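Local coordinates for uncharacterized protein (Nostoc punctiforme, PDB 2QDR) that is of unknown function but has the double-stranded beta-helix fold of the cupins and is a putative dioxygenase, at residues Ser92-Leu98 and Ala154-Glu160. Residues are numbered along the deposited sequence; the frame is centred on the assembly and turned at random.
Sequences STSRVVL and AEILWME
Arg95 reaches diagonally over the strand pair to Glu155, where NE and NH2 both approach the single oxygen OE1. Arg95 NH2 lies 3.3 Å from Glu155 OE1 in a salt bridge, and NE adds a weak bond. OE1 turns its syn lone pair to NH2, yet the guanidinium and carboxylate planes stand 37° apart. With CG anti to the backbone N (chi1 -176°) and the chain extended from CG to NE, Arg95 has the span for this diagonal. Val97 runs alongside the Glu155 stem, its CG2 3.8 Å from Glu155 CG. Thr93 and Met159, a selenomethionine, also lie side by side on this face, though Thr93 OG1 is hydrogen-bonded elsewhere, to Glu241 OE2.

The other face is apolar at the Leu98 end. Leu98 CD1 meets Ile156 CD1 at 3.7 Å. Val96 straddles two neighbours: CG2 packs on Ile156 CB, while CG1 lies 3.8 Å from Trp158 CB. Past this CB, the Trp158 indole leads away from strand 92-98, and its NE1 gives a weak bond to Glu160 OE2. Toward the Ser92 end the face turns polar, a water joining Ser92 OG and Ser94 OG and donating to Trp158 O at 3.0 Å.

Beneath these groups the strands run antiparallel, their short axes 154° apart. The backbone bonding is straightest around Val96 and Ile156, where Val96 N to Ile156 O measures 3.0 Å; toward Ser92 each pair keeps one good bond, from Trp158 N to Ser94 O and from Ser92 N to Glu160 O, while the return bonds are bent and weak.

Strands 92-98 and 154-160 are central members of one cupin-type sheet. Strand 79-86 borders 92-98 and 113-117 borders 154-160, while Phe282 of strand 279-285, from another sheet, packs on Leu157 and Met159, and Trp67 meets Trp158 edge-to-face.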
loop_
_atom_site.group_PDB
_atom_site.type_symbol
_atom_site.label_atom_id
_atom_site.label_comp_id
_atom_site.label_asym_id
_atom_site.label_seq_id
_atom_site.Cartn_x
_atom_site.Cartn_y
_atom_site.Cartn_z
ATOM N N SER A 92 24.556 -8.839 -34.413
ATOM C CA SER A 92 25.808 -8.641 -33.678
ATOM C C SER A 92 25.759 -7.540 -32.615
ATOM O O SER A 92 24.827 -6.742 -32.557
ATOM C CB SER A 92 26.929 -8.296 -34.663
ATOM O OG SER A 92 26.600 -7.117 -35.362
ATOM N N THR A 93 26.763 -7.559 -31.751
ATOM C CA THR A 93 26.948 -6.565 -30.698
ATOM C C THR A 93 28.411 -6.188 -30.792
ATOM O O THR A 93 29.268 -7.066 -30.939
ATOM C CB THR A 93 26.599 -7.065 -29.290
ATOM O OG1 THR A 93 25.204 -7.376 -29.229
ATOM C CG2 THR A 93 26.914 -5.986 -28.238
ATOM N N SER A 94 28.698 -4.894 -30.726
ATOM C CA SER A 94 30.078 -4.432 -30.845
ATOM C C SER A 94 30.299 -3.056 -30.237
ATOM O O SER A 94 29.365 -2.285 -30.034
ATOM C CB SER A 94 30.494 -4.465 -32.320
ATOM O OG SER A 94 29.541 -3.814 -33.127
ATOM N N ARG A 95 31.561 -2.792 -29.924
ATOM C CA ARG A 95 32.001 -1.548 -29.332
ATOM C C ARG A 95 32.696 -0.795 -30.452
ATOM O O ARG A 95 33.794 -1.181 -30.881
ATOM C CB ARG A 95 32.938 -1.852 -28.184
ATOM C CG ARG A 95 33.419 -0.658 -27.390
ATOM C CD ARG A 95 34.453 -1.149 -26.431
ATOM N NE ARG A 95 35.081 -0.106 -25.632
ATOM C CZ ARG A 95 36.176 -0.292 -24.889
ATOM N NH1 ARG A 95 36.805 -1.476 -24.848
ATOM N NH2 ARG A 95 36.680 0.723 -24.200
ATOM N N VAL A 96 32.037 0.251 -30.954
ATOM C CA VAL A 96 32.579 1.050 -32.051
ATOM C C VAL A 96 33.094 2.378 -31.521
ATOM O O VAL A 96 32.670 2.818 -30.449
ATOM C CB VAL A 96 31.540 1.301 -33.204
ATOM C CG1 VAL A 96 31.048 -0.021 -33.792
ATOM C CG2 VAL A 96 30.346 2.156 -32.763
ATOM N N VAL A 97 34.029 2.986 -32.253
ATOM C CA VAL A 97 34.581 4.281 -31.876
ATOM C C VAL A 97 34.560 5.169 -33.108
ATOM O O VAL A 97 35.268 4.901 -34.081
ATOM C CB VAL A 97 36.008 4.193 -31.313
ATOM C CG1 VAL A 97 36.522 5.592 -30.903
ATOM C CG2 VAL A 97 36.038 3.205 -30.146
ATOM N N LEU A 98 33.739 6.215 -33.052
ATOM C CA LEU A 98 33.599 7.173 -34.132
ATOM C C LEU A 98 34.548 8.345 -33.873
ATOM O O LEU A 98 34.590 8.854 -32.753
ATOM C CB LEU A 98 32.157 7.656 -34.209
ATOM C CG LEU A 98 31.101 6.560 -34.385
ATOM C CD1 LEU A 98 29.726 7.184 -34.477
ATOM C CD2 LEU A 98 31.349 5.687 -35.614
ATOM N N ALA A 154 33.686 9.365 -29.851
ATOM C CA ALA A 154 32.570 8.829 -29.105
ATOM C C ALA A 154 32.630 7.325 -29.193
ATOM O O ALA A 154 32.991 6.799 -30.250
ATOM C CB ALA A 154 31.275 9.346 -29.670
ATOM N N GLU A 155 32.306 6.648 -28.084
ATOM C CA GLU A 155 32.283 5.181 -28.014
ATOM C C GLU A 155 30.843 4.744 -27.811
ATOM O O GLU A 155 30.148 5.289 -26.948
ATOM C CB GLU A 155 33.191 4.643 -26.920
ATOM C CG GLU A 155 34.627 5.093 -27.115
ATOM C CD GLU A 155 35.628 4.345 -26.280
ATOM O OE1 GLU A 155 35.375 3.174 -25.932
ATOM O OE2 GLU A 155 36.701 4.926 -26.018
ATOM N N ILE A 156 30.417 3.746 -28.594
ATOM C CA ILE A 156 29.045 3.281 -28.600
ATOM C C ILE A 156 28.862 1.772 -28.701
ATOM O O ILE A 156 29.624 1.105 -29.395
ATOM C CB ILE A 156 28.339 3.823 -29.895
ATOM C CG1 ILE A 156 28.651 5.303 -30.169
ATOM C CG2 ILE A 156 26.812 3.633 -29.853
ATOM C CD1 ILE A 156 28.024 5.850 -31.444
ATOM N N LEU A 157 27.841 1.244 -28.017
ATOM C CA LEU A 157 27.492 -0.164 -28.122
ATOM C C LEU A 157 26.601 -0.198 -29.357
ATOM O O LEU A 157 25.472 0.281 -29.312
ATOM C CB LEU A 157 26.756 -0.710 -26.902
ATOM C CG LEU A 157 27.532 -0.758 -25.585
ATOM C CD1 LEU A 157 26.613 -1.216 -24.455
ATOM C CD2 LEU A 157 28.755 -1.664 -25.687
ATOM N N TRP A 158 27.137 -0.711 -30.462
ATOM C CA TRP A 158 26.433 -0.793 -31.735
ATOM C C TRP A 158 25.808 -2.173 -31.847
ATOM O O TRP A 158 26.525 -3.166 -31.972
ATOM C CB TRP A 158 27.422 -0.540 -32.864
ATOM C CG TRP A 158 26.836 -0.414 -34.213
ATOM C CD1 TRP A 158 26.608 -1.415 -35.114
ATOM C CD2 TRP A 158 26.452 0.805 -34.856
ATOM N NE1 TRP A 158 26.085 -0.889 -36.275
ATOM C CE2 TRP A 158 25.981 0.471 -36.141
ATOM C CE3 TRP A 158 26.458 2.149 -34.467
ATOM C CZ2 TRP A 158 25.507 1.432 -37.040
ATOM C CZ3 TRP A 158 25.993 3.107 -35.363
ATOM C CH2 TRP A 158 25.518 2.740 -36.632
HETATM N N MSE A 159 24.480 -2.230 -31.828
HETATM C CA MSE A 159 23.727 -3.496 -31.857
HETATM C C MSE A 159 22.838 -3.712 -33.088
HETATM O O MSE A 159 21.733 -3.195 -33.158
HETATM C CB MSE A 159 22.886 -3.553 -30.577
HETATM C CG MSE A 159 23.732 -3.742 -29.332
HETATM SE SE MSE A 159 22.876 -3.289 -27.672
HETATM C CE MSE A 159 22.829 -1.357 -27.841
ATOM N N GLU A 160 23.334 -4.501 -34.033
ATOM C CA GLU A 160 22.630 -4.838 -35.273
ATOM C C GLU A 160 21.790 -6.077 -34.974
ATOM O O GLU A 160 22.364 -7.113 -34.689
ATOM C CB GLU A 160 23.632 -5.109 -36.381
ATOM C CG GLU A 160 24.633 -3.964 -36.622
ATOM C CD GLU A 160 25.620 -4.246 -37.735
ATOM O OE1 GLU A 160 25.514 -5.292 -38.417
ATOM O OE2 GLU A 160 26.519 -3.413 -37.927
HETATM O O HOH W 1 27.374 -5.076 -34.067
#